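Local coordinates for protein L-methionine gamma-lyase (Fusobacterium nucleatum subsp. nucleatum, PDB 6LXU) that is a pyridoxal-phosphate-dependent lyase of the Cys/Met metabolism enzyme family, with four copies of the chain in its assembly, at residues Ala82-Ser87 with Asp233-Val238; Ile93-Trp98 with Asp242-Val247; Phe134-Asn139 with Asn163-Asp168. All blocks are in the same frame, centred on the assembly; numbering follows the deposited sequence.

Contact 1 of 3, residues Ala82-Ser87 with Asp233-Val238; sequences AGIAMS and DQIRFV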
ATOM      1  N   ALA A  82      -8.055  22.388 -15.247  1.00  7.63           N
ATOM      2  CA  ALA A  82      -7.069  21.972 -14.257  1.00  7.35           C
ATOM      3  C   ALA A  82      -7.734  21.309 -13.069  1.00  6.92           C
ATOM      4  O   ALA A  82      -8.793  21.731 -12.641  1.00  7.30           O
ATOM      5  CB  ALA A  82      -6.283  23.189 -13.801  1.00  7.58           C
ATOM      6  N   GLY A  83      -7.071  20.284 -12.555  1.00  6.58           N
ATOM      7  CA  GLY A  83      -7.506  19.595 -11.353  1.00  6.41           C
ATOM      8  C   GLY A  83      -6.531  19.757 -10.210  1.00  6.19           C
ATOM      9  O   GLY A  83      -5.334  19.938 -10.425  1.00  6.21           O
ATOM     10  N   ILE A  84      -7.063  19.706  -8.984  1.00  6.41           N
ATOM     11  CA  ILE A  84      -6.253  19.697  -7.772  0.50  6.49           C
ATOM     12  C   ILE A  84      -6.819  18.632  -6.851  1.00  6.27           C
ATOM     13  O   ILE A  84      -8.035  18.544  -6.683  1.00  6.48           O
ATOM     14  CB  ILE A  84      -6.298  21.033  -7.015  0.50  6.77           C
ATOM     15  CG1 ILE A  84      -6.263  22.235  -7.954  0.50  6.96           C
ATOM     16  CG2 ILE A  84      -5.145  21.111  -6.026  0.50  6.99           C
ATOM     17  CD1 ILE A  84      -6.567  23.493  -7.203  0.50  7.01           C
ATOM     18  N   ALA A  85      -5.933  17.840  -6.243  1.00  5.67           N
ATOM     19  CA  ALA A  85      -6.334  16.797  -5.306  1.00  5.54           C
ATOM     20  C   ALA A  85      -5.949  17.158  -3.881  1.00  5.30           C
ATOM     21  O   ALA A  85      -4.903  17.763  -3.634  1.00  5.61           O
ATOM     22  CB  ALA A  85      -5.708  15.477  -5.680  1.00  5.70           C
ATOM     23  N   MET A  86      -6.804  16.731  -2.954  1.00  5.06           N
ATOM     24  CA  MET A  86      -6.616  16.932  -1.521  1.00  4.97           C
ATOM     25  C   MET A  86      -6.982  15.651  -0.791  1.00  4.83           C
ATOM     26  O   MET A  86      -7.609  14.752  -1.338  1.00  4.82           O
ATOM     27  CB  MET A  86      -7.478  18.086  -0.998  1.00  5.15           C
ATOM     28  CG  MET A  86      -7.152  19.449  -1.583  1.00  5.36           C
ATOM     29  SD  MET A  86      -7.810  19.730  -3.234  1.00  5.80           S
ATOM     30  CE  MET A  86      -7.448  21.478  -3.368  1.00  6.09           C
ATOM     31  N   SER A  87      -6.633  15.612   0.491  1.00  4.73           N
ATOM     32  CA  SER A  87      -6.823  14.419   1.316  1.00  4.92           C
ATOM     33  C   SER A  87      -8.214  14.275   1.938  1.00  4.57           C
ATOM     34  O   SER A  87      -8.427  13.354   2.725  1.00  4.60           O
ATOM     35  CB  SER A  87      -5.741  14.329   2.369  1.00  5.42           C
ATOM     36  OG  SER A  87      -5.816  15.448   3.214  1.00  6.82           O
ATOM     37  N   ASP A 233      -4.082  27.297  -9.840  1.00  8.37           N
ATOM     38  CA  ASP A 233      -2.734  27.546  -9.335  1.00  8.89           C
ATOM     39  C   ASP A 233      -2.774  28.271  -7.995  1.00  8.56           C
ATOM     40  O   ASP A 233      -1.946  27.994  -7.114  1.00  8.64           O
ATOM     41  CB  ASP A 233      -1.913  28.356 -10.342  1.00 10.05           C
ATOM     42  CG  ASP A 233      -1.588  27.584 -11.616  1.00 10.84           C
ATOM     43  OD1 ASP A 233      -1.777  26.354 -11.650  1.00 11.59           O
ATOM     44  OD2 ASP A 233      -1.120  28.225 -12.593  1.00 13.02           O
ATOM     45  N   GLN A 234      -3.721  29.181  -7.817  1.00  8.66           N
ATOM     46  CA  GLN A 234      -3.892  29.844  -6.515  1.00  8.72           C
ATOM     47  C   GLN A 234      -4.379  28.876  -5.437  1.00  7.97           C
ATOM     48  O   GLN A 234      -3.876  28.883  -4.311  1.00  7.89           O
ATOM     49  CB  GLN A 234      -4.859  31.022  -6.616  1.00  9.80           C
ATOM     50  CG  GLN A 234      -4.378  32.144  -7.531  1.00 11.31           C
ATOM     51  CD  GLN A 234      -3.059  32.724  -7.087  1.00 13.44           C
ATOM     52  OE1 GLN A 234      -2.869  33.029  -5.906  1.00 15.39           O
ATOM     53  NE2 GLN A 234      -2.122  32.860  -8.028  1.00 15.78           N
ATOM     54  N   ILE A 235      -5.348  28.035  -5.766  1.00  7.43           N
ATOM     55  CA  ILE A 235      -5.844  27.049  -4.792  1.00  7.53           C
ATOM     56  C   ILE A 235      -4.710  26.090  -4.386  1.00  7.37           C
ATOM     57  O   ILE A 235      -4.550  25.779  -3.193  1.00  7.99           O
ATOM     58  CB  ILE A 235      -7.079  26.316  -5.322  1.00  7.55           C
ATOM     59  CG1 ILE A 235      -8.236  27.302  -5.522  1.00  7.94           C
ATOM     60  CG2 ILE A 235      -7.502  25.202  -4.360  1.00  7.67           C
ATOM     61  CD1 ILE A 235      -9.376  26.740  -6.332  1.00  8.22           C
ATOM     62  N   ARG A 236      -3.892  25.666  -5.341  1.00  7.18           N
ATOM     63  CA  ARG A 236      -2.758  24.793  -5.058  1.00  7.36           C
ATOM     64  C   ARG A 236      -1.693  25.473  -4.208  1.00  7.39           C
ATOM     65  O   ARG A 236      -1.241  24.917  -3.201  1.00  7.19           O
ATOM     66  CB  ARG A 236      -2.110  24.306  -6.357  1.00  7.90           C
ATOM     67  CG  ARG A 236      -0.902  23.406  -6.162  1.00  8.56           C
ATOM     68  CD  ARG A 236      -0.198  23.118  -7.479  1.00  9.10           C
ATOM     69  NE  ARG A 236      -1.064  22.383  -8.384  1.00  9.72           N
ATOM     70  CZ  ARG A 236      -1.261  21.068  -8.381  1.00 10.29           C
ATOM     71  NH1 ARG A 236      -0.591  20.280  -7.527  1.00 10.76           N
ATOM     72  NH2 ARG A 236      -2.106  20.539  -9.248  1.00 11.37           N
ATOM     73  N   PHE A 237      -1.240  26.644  -4.646  1.00  7.59           N
ATOM     74  CA  PHE A 237      -0.078  27.280  -4.042  1.00  8.35           C
ATOM     75  C   PHE A 237      -0.378  28.189  -2.861  1.00  7.88           C
ATOM     76  O   PHE A 237       0.564  28.662  -2.221  1.00  8.19           O
ATOM     77  CB  PHE A 237       0.739  28.018  -5.116  1.00  9.20           C
ATOM     78  CG  PHE A 237       1.355  27.098  -6.153  1.00 10.65           C
ATOM     79  CD1 PHE A 237       2.137  26.003  -5.785  1.00 12.07           C
ATOM     80  CD2 PHE A 237       1.152  27.322  -7.505  1.00 11.73           C
ATOM     81  CE1 PHE A 237       2.714  25.171  -6.742  1.00 12.93           C
ATOM     82  CE2 PHE A 237       1.737  26.501  -8.458  1.00 12.51           C
ATOM     83  CZ  PHE A 237       2.511  25.425  -8.080  1.00 13.01           C
ATOM     84  N   VAL A 238      -1.654  28.421  -2.564  1.00  7.88           N
ATOM     85  CA  VAL A 238      -2.060  29.175  -1.380  1.00  8.33           C
ATOM     86  C   VAL A 238      -2.869  28.275  -0.453  1.00  8.04           C
ATOM     87  O   VAL A 238      -2.400  27.910   0.648  1.00  8.02           O
ATOM     88  CB  VAL A 238      -2.826  30.467  -1.747  1.00  9.07           C
ATOM     89  CG1 VAL A 238      -3.251  31.208  -0.487  1.00  9.64           C
ATOM     90  CG2 VAL A 238      -1.968  31.365  -2.640  1.00  9.54           C
TER
HETATM   91  O   HOH W   1      -3.702  21.930 -11.391  1.00 11.50           O
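R236 reaches from the helix to G83 and I84 on the strand, and its side chain can be followed outward. I84 is modelled in two conformers, and its contacts are those of the conformer given. In it, R236 CB lies 4.4 Å from I84 CG2, a loose apolar touch. CG is anti to the backbone N (chi1 179°). CD sits 3.6 Å above the ring plane of F237, offset toward the rim. The bend at chi3 (-64°) then sets the direction of NE. The guanidinium comes to the strand with I84 CG2, in the same conformer, over one face. NH2 donates to a water 3.0 Å away, which lies at the edge of the group and in its plane. That water donates in turn to G83 O at 2.8 Å, and so carries the arginine's grip to the strand backbone. NH2 also forms a salt bridge with E71, and NH1 bonds to L62 O. These partners hold the head group at more than one corner.

The rest of the contact is apolar. M86 CE reaches I235 CG2 at 3.9 Å, and the two side chains cross at about a right angle. I84 CD1 also faces I235, but the closeness of this pair is doubtful.

The helix runs at 27° to the strand, with axes 9.0 Å apart. Strand 82-86 is an outermost strand of the chain's seven-stranded sheet, next to the antiparallel strand 223-227. A helix packed on such a sheet, with one antiparallel strand among parallel ones, is typical of the large domain of fold type I pyridoxal-phosphate enzymes.

Contact 2 of 3, residues Ile93-Trp98 with Asp242-Val247; sequences ISSTLW and DMTGAV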
ATOM      1  N   ILE A  93     -12.872  21.625  -0.368  1.00  5.43           N
ATOM      2  CA  ILE A  93     -13.781  22.749  -0.105  1.00  5.68           C
ATOM      3  C   ILE A  93     -13.077  23.873   0.652  1.00  5.70           C
ATOM      4  O   ILE A  93     -13.096  25.046   0.215  1.00  6.14           O
ATOM      5  CB  ILE A  93     -15.029  22.245   0.642  1.00  5.81           C
ATOM      6  CG1 ILE A  93     -15.884  21.375  -0.298  1.00  6.01           C
ATOM      7  CG2 ILE A  93     -15.878  23.389   1.199  1.00  6.04           C
ATOM      8  CD1 ILE A  93     -16.832  20.451   0.444  1.00  6.29           C
ATOM      9  N   SER A  94     -12.428  23.532   1.765  1.00  5.60           N
ATOM     10  CA  SER A  94     -11.755  24.540   2.581  1.00  5.69           C
ATOM     11  C   SER A  94     -10.579  25.168   1.847  1.00  5.74           C
ATOM     12  O   SER A  94     -10.396  26.390   1.897  1.00  5.98           O
ATOM     13  CB  SER A  94     -11.332  23.980   3.946  1.00  5.67           C
ATOM     14  OG  SER A  94     -10.391  22.930   3.821  1.00  5.70           O
ATOM     15  N   SER A  95      -9.764  24.372   1.156  1.00  5.64           N
ATOM     16  CA  SER A  95      -8.634  24.944   0.438  1.00  5.76           C
ATOM     17  C   SER A  95      -9.105  25.982  -0.570  1.00  5.90           C
ATOM     18  O   SER A  95      -8.486  27.031  -0.737  1.00  6.31           O
ATOM     19  CB  SER A  95      -7.845  23.893  -0.315  1.00  5.54           C
ATOM     20  OG  SER A  95      -7.211  22.951   0.552  1.00  5.48           O
ATOM     21  N   THR A  96     -10.202  25.672  -1.251  1.00  5.91           N
ATOM     22  CA  THR A  96     -10.795  26.599  -2.215  1.00  6.26           C
ATOM     23  C   THR A  96     -11.273  27.880  -1.530  1.00  6.41           C
ATOM     24  O   THR A  96     -10.922  28.989  -1.960  1.00  6.64           O
ATOM     25  CB  THR A  96     -11.948  25.912  -2.973  1.00  6.44           C
ATOM     26  OG1 THR A  96     -11.423  24.803  -3.715  1.00  6.55           O
ATOM     27  CG2 THR A  96     -12.610  26.878  -3.940  1.00  6.65           C
ATOM     28  N   LEU A  97     -12.049  27.741  -0.473  1.00  6.70           N
ATOM     29  CA  LEU A  97     -12.623  28.909   0.196  1.00  7.08           C
ATOM     30  C   LEU A  97     -11.569  29.800   0.839  1.00  7.18           C
ATOM     31  O   LEU A  97     -11.647  31.039   0.726  1.00  7.44           O
ATOM     32  CB  LEU A  97     -13.685  28.475   1.199  1.00  7.30           C
ATOM     33  CG  LEU A  97     -14.936  27.849   0.562  1.00  7.63           C
ATOM     34  CD1 LEU A  97     -15.831  27.256   1.623  1.00  7.83           C
ATOM     35  CD2 LEU A  97     -15.720  28.846  -0.276  1.00  8.11           C
ATOM     36  N   TRP A  98     -10.559  29.210   1.480  1.00  7.25           N
ATOM     37  CA  TRP A  98      -9.499  30.025   2.076  1.00  7.90           C
ATOM     38  C   TRP A  98      -8.685  30.775   1.033  1.00  7.93           C
ATOM     39  O   TRP A  98      -8.088  31.822   1.341  1.00  8.33           O
ATOM     40  CB  TRP A  98      -8.536  29.191   2.938  1.00  8.85           C
ATOM     41  CG  TRP A  98      -9.119  28.587   4.180  1.00  9.93           C
ATOM     42  CD1 TRP A  98      -9.012  27.283   4.548  1.00 10.11           C
ATOM     43  CD2 TRP A  98      -9.880  29.239   5.216  1.00 11.62           C
ATOM     44  NE1 TRP A  98      -9.631  27.077   5.749  1.00 10.78           N
ATOM     45  CE2 TRP A  98     -10.197  28.252   6.177  1.00 12.09           C
ATOM     46  CE3 TRP A  98     -10.350  30.556   5.420  1.00 13.02           C
ATOM     47  CZ2 TRP A  98     -10.968  28.532   7.325  1.00 13.61           C
ATOM     48  CZ3 TRP A  98     -11.131  30.835   6.574  1.00 13.96           C
ATOM     49  CH2 TRP A  98     -11.419  29.824   7.510  1.00 14.13           C
ATOM     50  N   ASP A 242      -0.368  26.149   2.070  1.00  7.00           N
ATOM     51  CA  ASP A 242      -0.180  26.856   3.335  1.00  7.54           C
ATOM     52  C   ASP A 242      -1.388  26.846   4.256  1.00  7.53           C
ATOM     53  O   ASP A 242      -1.191  26.863   5.479  1.00  8.59           O
ATOM     54  CB  ASP A 242       0.174  28.334   3.073  1.00  8.55           C
ATOM     55  CG  ASP A 242       1.458  28.543   2.276  1.00  9.31           C
ATOM     56  OD1 ASP A 242       2.334  27.684   2.311  1.00 10.31           O
ATOM     57  OD2 ASP A 242       1.584  29.624   1.653  1.00 11.81           O
ATOM     58  N   MET A 243      -2.606  26.878   3.730  1.00  7.12           N
ATOM     59  CA  MET A 243      -3.733  27.146   4.606  0.60  6.86           C
ATOM     60  C   MET A 243      -4.509  25.923   5.068  1.00  6.53           C
ATOM     61  O   MET A 243      -5.220  26.005   6.060  1.00  6.38           O
ATOM     62  CB  MET A 243      -4.634  28.168   3.960  0.60  6.97           C
ATOM     63  CG  MET A 243      -3.850  29.406   3.555  0.60  7.09           C
ATOM     64  SD  MET A 243      -4.853  30.753   2.935  0.60  7.64           S
ATOM     65  CE  MET A 243      -5.681  31.318   4.421  0.60  8.01           C
ATOM     66  N   THR A 244      -4.346  24.787   4.383  1.00  5.84           N
ATOM     67  CA  THR A 244      -4.904  23.532   4.859  1.00  5.56           C
ATOM     68  C   THR A 244      -3.873  22.417   4.947  1.00  5.18           C
ATOM     69  O   THR A 244      -4.016  21.533   5.788  1.00  5.41           O
ATOM     70  CB  THR A 244      -6.050  23.035   3.978  1.00  5.46           C
ATOM     71  OG1 THR A 244      -5.513  22.603   2.723  1.00  5.44           O
ATOM     72  CG2 THR A 244      -7.117  24.104   3.769  1.00  5.53           C
ATOM     73  N   GLY A 245      -2.885  22.393   4.059  1.00  5.05           N
ATOM     74  CA  GLY A 245      -1.983  21.260   4.026  1.00  4.89           C
ATOM     75  C   GLY A 245      -2.681  19.920   3.838  1.00  4.73           C
ATOM     76  O   GLY A 245      -2.168  18.900   4.291  1.00  4.85           O
ATOM     77  N   ALA A 246      -3.824  19.902   3.157  1.00  4.74           N
ATOM     78  CA  ALA A 246      -4.594  18.666   2.979  1.00  4.84           C
ATOM     79  C   ALA A 246      -4.036  17.856   1.801  1.00  4.85           C
ATOM     80  O   ALA A 246      -4.683  17.692   0.768  1.00  4.91           O
ATOM     81  CB  ALA A 246      -6.056  18.999   2.791  1.00  5.07           C
ATOM     82  N   VAL A 247      -2.835  17.315   2.005  1.00  4.82           N
ATOM     83  CA  VAL A 247      -2.076  16.657   0.952  1.00  4.85           C
ATOM     84  C   VAL A 247      -2.480  15.206   0.822  1.00  4.73           C
ATOM     85  O   VAL A 247      -2.349  14.425   1.765  1.00  5.03           O
ATOM     86  CB  VAL A 247      -0.566  16.740   1.232  1.00  4.90           C
ATOM     87  CG1 VAL A 247       0.239  16.042   0.150  1.00  4.99           C
ATOM     88  CG2 VAL A 247      -0.121  18.195   1.338  1.00  5.10           C
TER
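T244 OG1 is gripped by several groups. It is hydrogen-bonded to S95 OG at 2.8 Å, hydroxyl to hydroxyl. A246 N donates to it from 3.2 Å, at an N-H...O angle of 153°, which makes an ST turn at the helix end. A weak bond links it to G239 O as well. S95 OG is also bonded to G91 O, one turn back in its own helix.

The methyl of T244 does the apolar work. CG2 is anti to the carbonyl carbon and lies between the two serines and the tryptophan. It is 3.5 Å from S94 OG, whose polar partner is M90 O. It is 3.8 Å from W98 CD1, at the edge of the indole and in its plane. W98 stacks on W98 of the second subunit, and its NE1 bonds to M243 O of that subunit. M243 lies against the backbone end of W98. Its sulfur and CE approach W98 CB and O, but two conformers are deposited, so the closeness of its tip is doubtful.

G245 follows with positive phi and takes the chain out of the helix. The touching residues are all buried. Their hydroxyls are met by each other and by backbone atoms, which implies a polar seam whose hydrogen-bonding needs are met within the protein, beside a tryptophan pair at the subunit interface.

Contact 3 of 3, residues Phe134-Asn139 with Asn163-Asp168; sequences FVDTSN and NLKIVD
D136 and K165 form a salt bridge, with NZ 2.7 Å from OD1. The lysine chain is extended from CG to NZ, with CG anti to the backbone N (chi1 -178°), and this brings the amine across to the turn at 136-139. NZ meets OD1 from above the carboxylate plane, 51° out of it. S138 N also reaches OD1 from outside the plane, at 3.0 Å, and closes an Asx turn. S138 OG donates to the same oxygen at 2.6 Å, on the syn side, 29° out of the plane. Three donors therefore grip OD1. The backbone is held too, by N139 N bonding to D136 O across a type I turn.

The more closely packed part is the buried pair T137 and V167. V167 CG1 lies 3.4 Å from T137 OG1 and 3.7 Å from S138 N, so the methyl covers the middle of the turn. The two side chains cross obliquely. The hydroxyl of T137 bonds to D110, and D110 makes a second salt bridge with K165.

The looser part is at S138, which is exposed to solvent. Its CB rests on K165 CE at 3.8 Å, carbon against carbon. Here the lysine's CE does the touching, while NZ makes the salt bridges. Water 2 joins the two segments elsewhere: it donates to T137 O and accepts from D168 N, at 2.9 Å each.

N139 and D168 each cap the helix that follows, 140-146 and 169-176. K165 pairs with the carboxylates of both D136 and D110, which would probably stabilise its positive charge. In return, the amine and the S138 donors would probably stabilise the negative charge of D136. The chemistry implies that this charged cluster ties the loop before helix 169-176 to the turn after strand 131-135.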
ATOM      1  N   PHE A 134     -27.557  32.491   4.342  1.00 11.97           N
ATOM      2  CA  PHE A 134     -28.167  31.230   3.955  1.00 12.68           C
ATOM      3  C   PHE A 134     -29.562  31.508   3.431  1.00 12.83           C
ATOM      4  O   PHE A 134     -30.392  32.096   4.138  1.00 13.89           O
ATOM      5  CB  PHE A 134     -28.248  30.291   5.148  1.00 13.04           C
ATOM      6  CG  PHE A 134     -26.911  29.932   5.715  1.00 13.34           C
ATOM      7  CD1 PHE A 134     -26.123  28.950   5.111  1.00 13.67           C
ATOM      8  CD2 PHE A 134     -26.419  30.585   6.835  1.00 13.99           C
ATOM      9  CE1 PHE A 134     -24.881  28.620   5.626  1.00 14.04           C
ATOM     10  CE2 PHE A 134     -25.174  30.251   7.355  1.00 13.98           C
ATOM     11  CZ  PHE A 134     -24.408  29.270   6.749  1.00 14.01           C
ATOM     12  N   VAL A 135     -29.810  31.099   2.189  1.00 12.65           N
ATOM     13  CA  VAL A 135     -31.110  31.287   1.537  1.00 13.10           C
ATOM     14  C   VAL A 135     -31.587  29.967   0.944  1.00 13.08           C
ATOM     15  O   VAL A 135     -30.864  28.959   0.957  1.00 13.36           O
ATOM     16  CB  VAL A 135     -31.042  32.352   0.418  1.00 13.30           C
ATOM     17  CG1 VAL A 135     -30.460  33.655   0.934  1.00 13.93           C
ATOM     18  CG2 VAL A 135     -30.227  31.875  -0.786  1.00 13.22           C
ATOM     19  N   ASP A 136     -32.814  29.965   0.441  1.00 13.03           N
ATOM     20  CA  ASP A 136     -33.311  28.856  -0.354  1.00 13.41           C
ATOM     21  C   ASP A 136     -32.882  29.085  -1.794  1.00 12.37           C
ATOM     22  O   ASP A 136     -33.497  29.875  -2.513  1.00 12.92           O
ATOM     23  CB  ASP A 136     -34.837  28.792  -0.260  1.00 14.49           C
ATOM     24  CG  ASP A 136     -35.439  27.648  -1.060  1.00 15.76           C
ATOM     25  OD1 ASP A 136     -34.674  26.879  -1.690  1.00 15.29           O
ATOM     26  OD2 ASP A 136     -36.682  27.507  -1.049  1.00 18.82           O
ATOM     27  N   THR A 137     -31.823  28.389  -2.221  1.00 11.70           N
ATOM     28  CA  THR A 137     -31.314  28.588  -3.577  1.00 11.52           C
ATOM     29  C   THR A 137     -32.186  27.954  -4.679  1.00 11.40           C
ATOM     30  O   THR A 137     -31.904  28.149  -5.860  1.00 11.43           O
ATOM     31  CB  THR A 137     -29.837  28.162  -3.734  1.00 11.01           C
ATOM     32  OG1 THR A 137     -29.684  26.755  -3.487  1.00 11.22           O
ATOM     33  CG2 THR A 137     -28.935  28.958  -2.800  1.00 11.21           C
ATOM     34  N   SER A 138     -33.260  27.248  -4.301  1.00 12.41           N
ATOM     35  CA  SER A 138     -34.306  26.889  -5.275  1.00 13.61           C
ATOM     36  C   SER A 138     -35.225  28.067  -5.611  1.00 14.56           C
ATOM     37  O   SER A 138     -36.015  27.974  -6.547  1.00 15.51           O
ATOM     38  CB  SER A 138     -35.121  25.672  -4.814  1.00 14.38           C
ATOM     39  OG  SER A 138     -36.036  26.006  -3.788  1.00 15.01           O
ATOM     40  N   ASN A 139     -35.128  29.158  -4.848  1.00 15.02           N
ATOM     41  CA  ASN A 139     -35.899  30.372  -5.088  1.00 15.55           C
ATOM     42  C   ASN A 139     -34.971  31.428  -5.689  1.00 15.42           C
ATOM     43  O   ASN A 139     -34.178  32.049  -4.975  1.00 15.58           O
ATOM     44  CB  ASN A 139     -36.527  30.838  -3.770  1.00 16.87           C
ATOM     45  CG  ASN A 139     -37.488  31.996  -3.946  1.00 17.91           C
ATOM     46  OD1 ASN A 139     -37.193  32.973  -4.636  1.00 19.31           O
ATOM     47  ND2 ASN A 139     -38.649  31.895  -3.301  1.00 21.52           N
ATOM     48  N   ASN A 163     -33.416  15.615   1.493  1.00 11.83           N
ATOM     49  CA  ASN A 163     -34.546  15.375   0.610  1.00 10.98           C
ATOM     50  C   ASN A 163     -34.149  15.499  -0.867  1.00  9.77           C
ATOM     51  O   ASN A 163     -35.014  15.648  -1.723  1.00  9.79           O
ATOM     52  CB  ASN A 163     -35.697  16.361   0.937  1.00 12.02           C
ATOM     53  CG  ASN A 163     -36.350  16.125   2.306  1.00 13.23           C
ATOM     54  OD1 ASN A 163     -36.214  15.072   2.929  1.00 15.05           O
ATOM     55  ND2 ASN A 163     -37.151  17.098   2.737  1.00 15.45           N
ATOM     56  N   LEU A 164     -32.853  15.410  -1.171  1.00  8.96           N
ATOM     57  CA  LEU A 164     -32.352  15.460  -2.557  1.00  8.73           C
ATOM     58  C   LEU A 164     -32.879  16.682  -3.320  1.00  8.45           C
ATOM     59  O   LEU A 164     -33.363  16.602  -4.456  1.00  8.25           O
ATOM     60  CB  LEU A 164     -32.601  14.140  -3.292  1.00  8.89           C
ATOM     61  CG  LEU A 164     -31.851  12.973  -2.619  1.00  9.39           C
ATOM     62  CD1 LEU A 164     -32.236  11.640  -3.230  1.00  9.60           C
ATOM     63  CD2 LEU A 164     -30.339  13.136  -2.657  1.00  9.92           C
ATOM     64  N   LYS A 165     -32.750  17.824  -2.662  1.00  8.49           N
ATOM     65  CA  LYS A 165     -33.120  19.110  -3.231  1.00  8.93           C
ATOM     66  C   LYS A 165     -32.340  19.394  -4.499  1.00  8.44           C
ATOM     67  O   LYS A 165     -31.118  19.210  -4.547  1.00  8.17           O
ATOM     68  CB  LYS A 165     -32.848  20.207  -2.207  1.00  9.98           C
ATOM     69  CG  LYS A 165     -33.233  21.618  -2.629  1.00 11.15           C
ATOM     70  CD  LYS A 165     -32.891  22.610  -1.521  1.00 12.30           C
ATOM     71  CE  LYS A 165     -33.298  24.019  -1.861  1.00 13.21           C
ATOM     72  NZ  LYS A 165     -33.171  24.893  -0.669  1.00 13.54           N
ATOM     73  N   ILE A 166     -33.060  19.893  -5.502  1.00  8.43           N
ATOM     74  CA  ILE A 166     -32.495  20.252  -6.790  1.00  8.57           C
ATOM     75  C   ILE A 166     -32.512  21.775  -6.937  1.00  8.43           C
ATOM     76  O   ILE A 166     -33.522  22.429  -6.623  1.00  9.04           O
ATOM     77  CB  ILE A 166     -33.330  19.633  -7.938  1.00  9.02           C
ATOM     78  CG1 ILE A 166     -33.364  18.098  -7.865  1.00  9.19           C
ATOM     79  CG2 ILE A 166     -32.827  20.094  -9.301  1.00  9.34           C
ATOM     80  CD1 ILE A 166     -31.998  17.434  -7.967  1.00  9.31           C
ATOM     81  N   VAL A 167     -31.406  22.339  -7.394  1.00  8.21           N
ATOM     82  CA  VAL A 167     -31.341  23.775  -7.713  1.00  8.35           C
ATOM     83  C   VAL A 167     -30.722  23.931  -9.092  1.00  7.96           C
ATOM     84  O   VAL A 167     -29.977  23.067  -9.559  1.00  7.92           O
ATOM     85  CB  VAL A 167     -30.612  24.613  -6.635  1.00  8.71           C
ATOM     86  CG1 VAL A 167     -31.205  24.337  -5.255  1.00  9.11           C
ATOM     87  CG2 VAL A 167     -29.118  24.372  -6.634  1.00  8.82           C
ATOM     88  N   ASP A 168     -31.067  25.040  -9.754  1.00  7.92           N
ATOM     89  CA  ASP A 168     -30.751  25.244 -11.166  1.00  7.92           C
ATOM     90  C   ASP A 168     -29.397  25.914 -11.302  1.00  7.70           C
ATOM     91  O   ASP A 168     -29.274  27.130 -11.114  1.00  7.73           O
ATOM     92  CB  ASP A 168     -31.850  26.096 -11.809  1.00  8.30           C
ATOM     93  CG  ASP A 168     -31.766  26.148 -13.325  1.00  8.57           C
ATOM     94  OD1 ASP A 168     -30.652  26.226 -13.863  1.00  8.47           O
ATOM     95  OD2 ASP A 168     -32.846  26.144 -13.966  1.00  9.97           O
TER
HETATM   96  O   HOH W   2     -32.623  27.038  -8.424  1.00 12.41           O

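From the N terminus, strand 82-86 opens contact 1 and helix 89-100, next in the chain, opens contact 2. The chain then runs on to the turn after strand 131-135. Contact 3 closes the shortest loop there, when 163-168 returns to it. Helix 229-244 comes much later. Its middle closes contact 1, tying edge strand 82-86 to this helix. Its end, with the residues just beyond, closes contact 2 and ties in helix 89-100. Contacts 1 and 2 therefore cross, and contact 3 is nested inside both. The first two have centres about 8 Å apart and touch each other near the second subunit. Contact 3 is centred about 28 Å from contact 1, at the opposite outermost strand of the same sheet.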